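Local coordinates for oxidoreductase, Gfo/Idh/MocA family (Pseudomonas syringae pv. tomato, PDB 3DTY), which probably catalyses a nicotinamide-nucleotide-dependent oxidation or reduction, and binds magnesium, at residues A[89-94]-A[99-104]; A[119-124]-A[373-378]; A[123-128]-A[366-371]. All coordinates share one frame; numbering follows the deposited sequence.

Contact 1 (A[89-94]-A[99-104])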
loop_
_atom_site.group_PDB
_atom_site.type_symbol
_atom_site.label_atom_id
_atom_site.label_comp_id
_atom_site.label_asym_id
_atom_site.label_seq_id
_atom_site.Cartn_x
_atom_site.Cartn_y
_atom_site.Cartn_z
ATOM N N VAL A 89 -15.823 -9.557 37.582
ATOM C CA VAL A 89 -14.443 -9.165 37.846
ATOM C C VAL A 89 -13.520 -9.449 36.662
ATOM O O VAL A 89 -13.648 -10.474 35.987
ATOM C CB VAL A 89 -13.885 -9.890 39.103
ATOM C CG1 VAL A 89 -13.919 -11.400 38.901
ATOM C CG2 VAL A 89 -12.471 -9.435 39.386
ATOM N N SER A 90 -12.607 -8.519 36.404
ATOM C CA SER A 90 -11.638 -8.673 35.328
ATOM C C SER A 90 -10.283 -8.894 35.983
ATOM O O SER A 90 -9.866 -8.121 36.842
ATOM C CB SER A 90 -11.612 -7.424 34.447
ATOM O OG SER A 90 -12.795 -7.341 33.668
ATOM N N ILE A 91 -9.614 -9.962 35.572
ATOM C CA ILE A 91 -8.320 -10.347 36.118
ATOM C C ILE A 91 -7.214 -9.878 35.180
ATOM O O ILE A 91 -7.151 -10.299 34.030
ATOM C CB ILE A 91 -8.251 -11.896 36.274
ATOM C CG1 ILE A 91 -9.452 -12.390 37.089
ATOM C CG2 ILE A 91 -6.957 -12.311 36.952
ATOM C CD1 ILE A 91 -9.641 -13.895 37.052
ATOM N N ALA A 92 -6.343 -9.006 35.671
ATOM C CA ALA A 92 -5.261 -8.494 34.846
ATOM C C ALA A 92 -3.899 -8.695 35.500
ATOM O O ALA A 92 -2.946 -7.982 35.211
ATOM C CB ALA A 92 -5.490 -7.018 34.538
ATOM N N THR A 93 -3.816 -9.679 36.381
ATOM C CA THR A 93 -2.573 -9.990 37.065
ATOM C C THR A 93 -1.735 -10.903 36.165
ATOM O O THR A 93 -2.190 -11.332 35.101
ATOM C CB THR A 93 -2.867 -10.705 38.400
ATOM O OG1 THR A 93 -3.843 -11.729 38.177
ATOM C CG2 THR A 93 -3.408 -9.721 39.431
ATOM N N PRO A 94 -0.489 -11.197 36.568
ATOM C CA PRO A 94 0.363 -12.069 35.753
ATOM C C PRO A 94 -0.268 -13.434 35.428
ATOM O O PRO A 94 -0.972 -14.023 36.252
ATOM C CB PRO A 94 1.647 -12.173 36.580
ATOM C CG PRO A 94 1.222 -11.776 37.983
ATOM C CD PRO A 94 0.249 -10.673 37.727
ATOM N N TYR A 99 -5.448 -18.865 36.691
ATOM C CA TYR A 99 -6.202 -20.044 37.078
ATOM C C TYR A 99 -6.840 -19.968 38.460
ATOM O O TYR A 99 -8.042 -20.190 38.601
ATOM C CB TYR A 99 -5.332 -21.294 37.018
ATOM C CG TYR A 99 -6.033 -22.494 37.604
ATOM C CD1 TYR A 99 -7.049 -23.136 36.903
ATOM C CD2 TYR A 99 -5.715 -22.961 38.877
ATOM C CE1 TYR A 99 -7.735 -24.219 37.450
ATOM C CE2 TYR A 99 -6.398 -24.042 39.441
ATOM C CZ TYR A 99 -7.407 -24.664 38.716
ATOM O OH TYR A 99 -8.094 -25.725 39.256
ATOM N N SER A 100 -6.040 -19.667 39.480
ATOM C CA SER A 100 -6.561 -19.619 40.846
ATOM C C SER A 100 -7.551 -18.487 41.081
ATOM O O SER A 100 -8.557 -18.665 41.764
ATOM C CB SER A 100 -5.410 -19.523 41.846
ATOM O OG SER A 100 -4.577 -18.426 41.535
ATOM N N ILE A 101 -7.277 -17.322 40.510
ATOM C CA ILE A 101 -8.181 -16.199 40.697
ATOM C C ILE A 101 -9.514 -16.461 39.999
ATOM O O ILE A 101 -10.571 -16.228 40.576
ATOM C CB ILE A 101 -7.541 -14.891 40.196
ATOM C CG1 ILE A 101 -6.284 -14.606 41.027
ATOM C CG2 ILE A 101 -8.535 -13.748 40.301
ATOM C CD1 ILE A 101 -5.528 -13.353 40.640
ATOM N N THR A 102 -9.468 -16.970 38.772
ATOM C CA THR A 102 -10.699 -17.272 38.046
ATOM C C THR A 102 -11.517 -18.310 38.818
ATOM O O THR A 102 -12.742 -18.227 38.876
ATOM C CB THR A 102 -10.414 -17.831 36.639
ATOM O OG1 THR A 102 -9.702 -16.855 35.865
ATOM C CG2 THR A 102 -11.731 -18.179 35.925
ATOM N N LYS A 103 -10.833 -19.288 39.407
ATOM C CA LYS A 103 -11.509 -20.330 40.176
ATOM C C LYS A 103 -12.219 -19.725 41.388
ATOM O O LYS A 103 -13.401 -19.984 41.621
ATOM C CB LYS A 103 -10.494 -21.374 40.642
ATOM C CG LYS A 103 -11.088 -22.607 41.323
ATOM C CD LYS A 103 -10.005 -23.666 41.528
ATOM C CE LYS A 103 -10.511 -24.840 42.334
ATOM N NZ LYS A 103 -10.794 -24.457 43.742
ATOM N N ALA A 104 -11.488 -18.921 42.153
ATOM C CA ALA A 104 -12.038 -18.266 43.336
ATOM C C ALA A 104 -13.227 -17.383 42.958
ATOM O O ALA A 104 -14.257 -17.389 43.625
ATOM C CB ALA A 104 -10.954 -17.427 44.022
#
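Ile91, on strand 89-92, drives its CD1 methyl into a notch on helix 99-104 formed by the CG2 methyl of Ile101 and the hydroxyl of Thr102. The tight part of the contact lies here. Ile91 CD1 sits 3.4 Å from Ile101 CG2, closer than carbon atoms usually pack, and 3.2 Å from Thr102 OG1. The two isoleucines lie alongside each other, pointing opposite ways, while Ile91 comes in nearly perpendicular to the Thr102 side chain. Beyond CG1 the Ile91 chain runs extended (chi2 168°), which carries the terminal methyl all the way to the helix. The Thr102 oxygen next to that methyl spends its proton on the carbonyl of His98, one turn earlier, so its polar character is satisfied within the helix while the hydrocarbon packs against it. Val112, Val18 and Tyr72 help to bury this tight end.

Towards residue 93 the packing thins. Ile101 CD1 still lies 4.1 Å from Ile91 CG2, but its nearer neighbour is Thr93 OG1 at 3.4 Å, the two side chains meeting tip to tip. This threonine is partly exposed; its hydroxyl oxygen makes the nearest approach and is hydrogen-bonded to the hydroxyl of Thr97, in the turn leading into the helix. On the far side of the helix Tyr99 and Lys103 point away from the strand and pack on helix 122-134.

Strand 88-92, helix 98-107 and strand 111-114 make a beta-alpha-beta unit of the parallel sheet, and this seam of two isoleucines flanked by threonines joins its first strand to its crossover helix, as in the right-handed crossovers of a Rossmann fold.

Contact 2 (A[119-124]-A[373-378]). With MG (magnesium ion), chain F.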
loop_
_atom_site.group_PDB
_atom_site.type_symbol
_atom_site.label_atom_id
_atom_site.label_comp_id
_atom_site.label_asym_id
_atom_site.label_seq_id
_atom_site.Cartn_x
_atom_site.Cartn_y
_atom_site.Cartn_z
ATOM N N CYS A 119 -5.301 -20.017 31.463
ATOM C CA CYS A 119 -4.452 -20.761 32.380
ATOM C C CYS A 119 -3.358 -21.435 31.555
ATOM O O CYS A 119 -3.209 -21.137 30.365
ATOM C CB CYS A 119 -5.284 -21.793 33.154
ATOM S SG CYS A 119 -6.366 -22.818 32.120
ATOM N N PHE A 120 -2.595 -22.333 32.166
ATOM C CA PHE A 120 -1.506 -22.991 31.450
ATOM C C PHE A 120 -1.754 -24.416 30.970
ATOM O O PHE A 120 -1.202 -24.828 29.946
ATOM C CB PHE A 120 -0.234 -22.973 32.300
ATOM C CG PHE A 120 0.324 -21.597 32.529
ATOM C CD1 PHE A 120 0.239 -20.624 31.536
ATOM C CD2 PHE A 120 0.970 -21.285 33.721
ATOM C CE1 PHE A 120 0.796 -19.361 31.721
ATOM C CE2 PHE A 120 1.533 -20.026 33.921
ATOM C CZ PHE A 120 1.444 -19.058 32.920
ATOM N N THR A 121 -2.576 -25.172 31.689
ATOM C CA THR A 121 -2.830 -26.555 31.302
ATOM C C THR A 121 -4.291 -26.821 30.955
ATOM O O THR A 121 -5.194 -26.167 31.473
ATOM C CB THR A 121 -2.459 -27.521 32.426
ATOM O OG1 THR A 121 -3.424 -27.393 33.474
ATOM C CG2 THR A 121 -1.061 -27.215 32.976
ATOM N N VAL A 122 -4.505 -27.798 30.080
ATOM C CA VAL A 122 -5.849 -28.181 29.663
ATOM C C VAL A 122 -6.671 -28.665 30.858
ATOM O O VAL A 122 -7.860 -28.354 30.966
ATOM C CB VAL A 122 -5.796 -29.294 28.587
ATOM C CG1 VAL A 122 -7.200 -29.829 28.298
ATOM C CG2 VAL A 122 -5.166 -28.743 27.309
ATOM N N GLU A 123 -6.037 -29.414 31.756
ATOM C CA GLU A 123 -6.726 -29.932 32.942
ATOM C C GLU A 123 -7.278 -28.775 33.780
ATOM O O GLU A 123 -8.416 -28.834 34.251
ATOM C CB GLU A 123 -5.770 -30.799 33.779
ATOM C CG GLU A 123 -6.397 -31.501 34.991
ATOM C CD GLU A 123 -6.576 -30.575 36.186
ATOM O OE1 GLU A 123 -5.665 -29.762 36.448
ATOM O OE2 GLU A 123 -7.616 -30.668 36.877
ATOM N N GLN A 124 -6.473 -27.730 33.969
ATOM C CA GLN A 124 -6.926 -26.568 34.725
ATOM C C GLN A 124 -8.067 -25.923 33.940
ATOM O O GLN A 124 -9.102 -25.583 34.506
ATOM C CB GLN A 124 -5.789 -25.553 34.915
ATOM C CG GLN A 124 -4.629 -26.066 35.742
ATOM C CD GLN A 124 -3.467 -25.089 35.793
ATOM O OE1 GLN A 124 -3.205 -24.364 34.831
ATOM N NE2 GLN A 124 -2.754 -25.081 36.908
ATOM N N TRP A 373 -4.673 -25.567 22.308
ATOM C CA TRP A 373 -3.836 -25.338 21.136
ATOM C C TRP A 373 -2.370 -25.158 21.530
ATOM O O TRP A 373 -1.485 -25.747 20.923
ATOM C CB TRP A 373 -4.304 -24.109 20.356
ATOM C CG TRP A 373 -3.538 -23.891 19.087
ATOM C CD1 TRP A 373 -3.671 -24.587 17.913
ATOM C CD2 TRP A 373 -2.502 -22.924 18.866
ATOM N NE1 TRP A 373 -2.781 -24.106 16.978
ATOM C CE2 TRP A 373 -2.053 -23.087 17.537
ATOM C CE3 TRP A 373 -1.911 -21.933 19.663
ATOM C CZ2 TRP A 373 -1.041 -22.293 16.984
ATOM C CZ3 TRP A 373 -0.900 -21.142 19.110
ATOM C CH2 TRP A 373 -0.478 -21.331 17.782
ATOM N N VAL A 374 -2.118 -24.344 22.547
ATOM C CA VAL A 374 -0.750 -24.123 22.993
ATOM C C VAL A 374 -0.144 -25.417 23.540
ATOM O O VAL A 374 1.007 -25.741 23.246
ATOM C CB VAL A 374 -0.696 -23.019 24.072
ATOM C CG1 VAL A 374 0.669 -23.007 24.757
ATOM C CG2 VAL A 374 -0.972 -21.662 23.425
ATOM N N GLU A 375 -0.923 -26.160 24.320
ATOM C CA GLU A 375 -0.455 -27.415 24.907
ATOM C C GLU A 375 -0.079 -28.433 23.823
ATOM O O GLU A 375 0.950 -29.095 23.930
ATOM C CB GLU A 375 -1.532 -27.993 25.848
ATOM C CG GLU A 375 -1.070 -29.176 26.719
ATOM C CD GLU A 375 -1.995 -29.448 27.909
ATOM O OE1 GLU A 375 -2.074 -28.598 28.832
ATOM O OE2 GLU A 375 -2.648 -30.512 27.924
ATOM N N ARG A 376 -0.900 -28.554 22.780
ATOM C CA ARG A 376 -0.598 -29.495 21.704
ATOM C C ARG A 376 0.641 -29.040 20.919
ATOM O O ARG A 376 1.492 -29.857 20.584
ATOM C CB ARG A 376 -1.794 -29.644 20.747
ATOM C CG ARG A 376 -3.129 -29.932 21.449
ATOM C CD ARG A 376 -3.013 -31.075 22.457
ATOM N NE ARG A 376 -2.880 -32.381 21.817
ATOM C CZ ARG A 376 -2.584 -33.504 22.465
ATOM N NH1 ARG A 376 -2.382 -33.481 23.776
ATOM N NH2 ARG A 376 -2.505 -34.652 21.803
ATOM N N CYS A 377 0.740 -27.747 20.615
ATOM C CA CYS A 377 1.906 -27.240 19.891
ATOM C C CYS A 377 3.177 -27.506 20.691
ATOM O O CYS A 377 4.194 -27.931 20.135
ATOM C CB CYS A 377 1.779 -25.738 19.628
ATOM S SG CYS A 377 0.599 -25.308 18.335
ATOM N N VAL A 378 3.120 -27.260 21.999
ATOM C CA VAL A 378 4.284 -27.486 22.852
ATOM C C VAL A 378 4.683 -28.962 22.849
ATOM O O VAL A 378 5.870 -29.294 22.786
ATOM C CB VAL A 378 4.020 -27.037 24.308
ATOM C CG1 VAL A 378 5.196 -27.439 25.192
ATOM C CG2 VAL A 378 3.825 -25.515 24.362
HETATM MG MG MG F . -9.482 -31.593 36.929
HETATM O O HOH W 1 0.229 -27.093 29.140
HETATM O O HOH W 2 -3.529 -30.799 30.742
HETATM O O HOH W 3 -10.082 -31.340 34.914
HETATM O O HOH W 4 -11.673 -32.179 36.627
HETATM O O HOH W 5 -9.159 -33.425 36.645
HETATM O O HOH W 6 -9.753 -31.471 38.834
#
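Glu375 meets Val122 where helix 373-378 passes the start of helix 122-134, although the two residues before it serve other neighbours. Trp373 faces away, into helix 203-218 and strands 224-232 and 244-251, and Val374 packs on Ser201 and Thr209. Glu375 then reaches over to that helix start, CG anti to the backbone N (chi1 -170°). Its OE1 accepts the backbone N-H of Val122 at 2.8 Å from N, a fairly straight bond (160°) arriving on the syn side but 34° out of the carboxylate plane. The other oxygen, OE2, presses on Val122 CG2 at 3.1 Å and receives a water that in turn accepts from Glu123 N; a second water links OE1 to Phe120 O. A carboxylate from the C-terminal domain thus supplements the N-terminal capping of the Rossmann-domain helix, whose own capping box pairs Thr121 with Gln124, its Thr121 N to Gln124 OE1 arm weak and the place of Thr121 OG1 less certain. The helix end would probably stabilise the negative charge. Glu123, next in the helix, turns away from Glu375 to bind magnesium, as does Asn127 one turn on. After Glu375, Arg376 gives NH2 to Ala389 O.

Contact 3 (A[123-128]-A[366-371]). With MG (magnesium ion), chain F.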
loop_
_atom_site.group_PDB
_atom_site.type_symbol
_atom_site.label_atom_id
_atom_site.label_comp_id
_atom_site.label_asym_id
_atom_site.label_seq_id
_atom_site.Cartn_x
_atom_site.Cartn_y
_atom_site.Cartn_z
ATOM N N GLU A 123 -6.037 -29.414 31.756
ATOM C CA GLU A 123 -6.726 -29.932 32.942
ATOM C C GLU A 123 -7.278 -28.775 33.780
ATOM O O GLU A 123 -8.416 -28.834 34.251
ATOM C CB GLU A 123 -5.770 -30.799 33.779
ATOM C CG GLU A 123 -6.397 -31.501 34.991
ATOM C CD GLU A 123 -6.576 -30.575 36.186
ATOM O OE1 GLU A 123 -5.665 -29.762 36.448
ATOM O OE2 GLU A 123 -7.616 -30.668 36.877
ATOM N N GLN A 124 -6.473 -27.730 33.969
ATOM C CA GLN A 124 -6.926 -26.568 34.725
ATOM C C GLN A 124 -8.067 -25.923 33.940
ATOM O O GLN A 124 -9.102 -25.583 34.506
ATOM C CB GLN A 124 -5.789 -25.553 34.915
ATOM C CG GLN A 124 -4.629 -26.066 35.742
ATOM C CD GLN A 124 -3.467 -25.089 35.793
ATOM O OE1 GLN A 124 -3.205 -24.364 34.831
ATOM N NE2 GLN A 124 -2.754 -25.081 36.908
ATOM N N ALA A 125 -7.875 -25.768 32.631
ATOM C CA ALA A 125 -8.903 -25.170 31.779
ATOM C C ALA A 125 -10.243 -25.896 31.916
ATOM O O ALA A 125 -11.292 -25.259 32.045
ATOM C CB ALA A 125 -8.455 -25.196 30.338
ATOM N N GLU A 126 -10.208 -27.226 31.882
ATOM C CA GLU A 126 -11.422 -28.029 32.004
ATOM C C GLU A 126 -12.058 -27.851 33.379
ATOM O O GLU A 126 -13.276 -27.977 33.521
ATOM C CB GLU A 126 -11.112 -29.511 31.765
ATOM C CG GLU A 126 -10.499 -29.799 30.408
ATOM C CD GLU A 126 -11.516 -29.824 29.288
ATOM O OE1 GLU A 126 -12.624 -29.275 29.463
ATOM O OE2 GLU A 126 -11.200 -30.390 28.220
ATOM N N ASN A 127 -11.238 -27.559 34.389
ATOM C CA ASN A 127 -11.748 -27.339 35.746
ATOM C C ASN A 127 -12.551 -26.044 35.800
ATOM O O ASN A 127 -13.619 -25.991 36.411
ATOM C CB ASN A 127 -10.612 -27.240 36.773
ATOM C CG ASN A 127 -9.882 -28.549 36.970
ATOM O OD1 ASN A 127 -10.373 -29.608 36.589
ATOM N ND2 ASN A 127 -8.704 -28.483 37.587
ATOM N N LEU A 128 -12.024 -24.998 35.169
ATOM C CA LEU A 128 -12.698 -23.708 35.151
ATOM C C LEU A 128 -14.012 -23.826 34.379
ATOM O O LEU A 128 -15.032 -23.257 34.775
ATOM C CB LEU A 128 -11.784 -22.653 34.521
ATOM C CG LEU A 128 -10.446 -22.416 35.241
ATOM C CD1 LEU A 128 -9.643 -21.339 34.523
ATOM C CD2 LEU A 128 -10.716 -21.990 36.677
ATOM N N ALA A 366 -13.676 -20.894 24.063
ATOM C CA ALA A 366 -12.541 -20.319 23.348
ATOM C C ALA A 366 -11.337 -20.288 24.280
ATOM O O ALA A 366 -10.196 -20.429 23.843
ATOM C CB ALA A 366 -12.871 -18.905 22.871
ATOM N N GLY A 367 -11.608 -20.091 25.567
ATOM C CA GLY A 367 -10.541 -20.046 26.551
ATOM C C GLY A 367 -9.870 -21.400 26.671
ATOM O O GLY A 367 -8.646 -21.507 26.692
ATOM N N VAL A 368 -10.682 -22.446 26.749
ATOM C CA VAL A 368 -10.143 -23.790 26.844
ATOM C C VAL A 368 -9.329 -24.117 25.591
ATOM O O VAL A 368 -8.175 -24.527 25.675
ATOM C CB VAL A 368 -11.269 -24.834 26.985
ATOM C CG1 VAL A 368 -10.680 -26.248 26.910
ATOM C CG2 VAL A 368 -12.009 -24.624 28.309
ATOM N N GLU A 369 -9.929 -23.916 24.424
ATOM C CA GLU A 369 -9.241 -24.221 23.173
ATOM C C GLU A 369 -7.930 -23.467 22.989
ATOM O O GLU A 369 -7.002 -23.975 22.369
ATOM C CB GLU A 369 -10.167 -23.965 21.982
ATOM C CG GLU A 369 -11.363 -24.908 21.912
ATOM C CD GLU A 369 -10.991 -26.368 22.194
ATOM O OE1 GLU A 369 -9.901 -26.805 21.768
ATOM O OE2 GLU A 369 -11.794 -27.084 22.832
ATOM N N GLY A 370 -7.856 -22.251 23.516
ATOM C CA GLY A 370 -6.633 -21.479 23.397
ATOM C C GLY A 370 -5.527 -22.148 24.194
ATOM O O GLY A 370 -4.362 -22.157 23.797
ATOM N N VAL A 371 -5.900 -22.703 25.338
ATOM C CA VAL A 371 -4.954 -23.404 26.193
ATOM C C VAL A 371 -4.592 -24.727 25.525
ATOM O O VAL A 371 -3.428 -25.098 25.471
ATOM C CB VAL A 371 -5.566 -23.688 27.585
ATOM C CG1 VAL A 371 -4.626 -24.555 28.404
ATOM C CG2 VAL A 371 -5.847 -22.368 28.310
HETATM MG MG MG F . -9.482 -31.593 36.929
HETATM O O HOH W 3 -10.082 -31.340 34.914
HETATM O O HOH W 4 -11.673 -32.179 36.627
HETATM O O HOH W 5 -9.159 -33.425 36.645
HETATM O O HOH W 6 -9.753 -31.471 38.834
#
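Ala125 and Val368 form the closest part of this helix pair, their CA atoms 5.3 Å apart. The Ala125 methyl faces Val368 CG2 at 4.1 Å, and the same valine methyl lies 3.9 Å from Ala125 O. Val371, a turn on, brings its CB to 4.3 Å from Ala125 CB. The small alanine is therefore covered by two valines, while at the margin the carboxylate carbon of Glu126 passes Val368 CG1 with its oxygen OE1 held by Arg129 in a salt bridge.

Further out, Cys119 touches both Ala125 and Val371 from the loop before the helix. Behind Ala125, Glu123 and Asn127 project from the other side of helix 123-128 and both bind the magnesium ion, through Glu123 OE2 at 2.1 Å and Asn127 OD1 at 2.2 Å. A bend at chi2 (-79°) turns the Glu123 carboxylate to the metal, and one of the four coordinating waters donates to Glu123 O.

With axes 9.2 Å apart and running at 174°, the segments make an antiparallel helix pair between the Rossmann and C-terminal domains, with a six-coordinate, roughly octahedral magnesium site on the side of helix 123-128 away from the pair, its protein ligands at positions i and i+4.

Contacts 2 and 3 are successive parts of one interface between helices 122-134 and 364-382, their centres about 8 Å apart; Val371 CG1 bridges them by packing 3.4 Å from Thr121 C. Contact 1, inside the Rossmann domain, is centred about 17 Å from contact 2 and about 14 Å from contact 3. Tyr99 makes the connection: its CD1 lies 3.4 Å from Gln124 CB, and its OH is 3.3 Å from Asn127 ND2, a probable hydrogen bond consistent with a second-shell role. The magnesium ion belongs to contacts 2 and 3 through Glu123, and to contact 3 also through Asn127, whereas the Thr102 side chain of contact 1 remains about 14 Å from it.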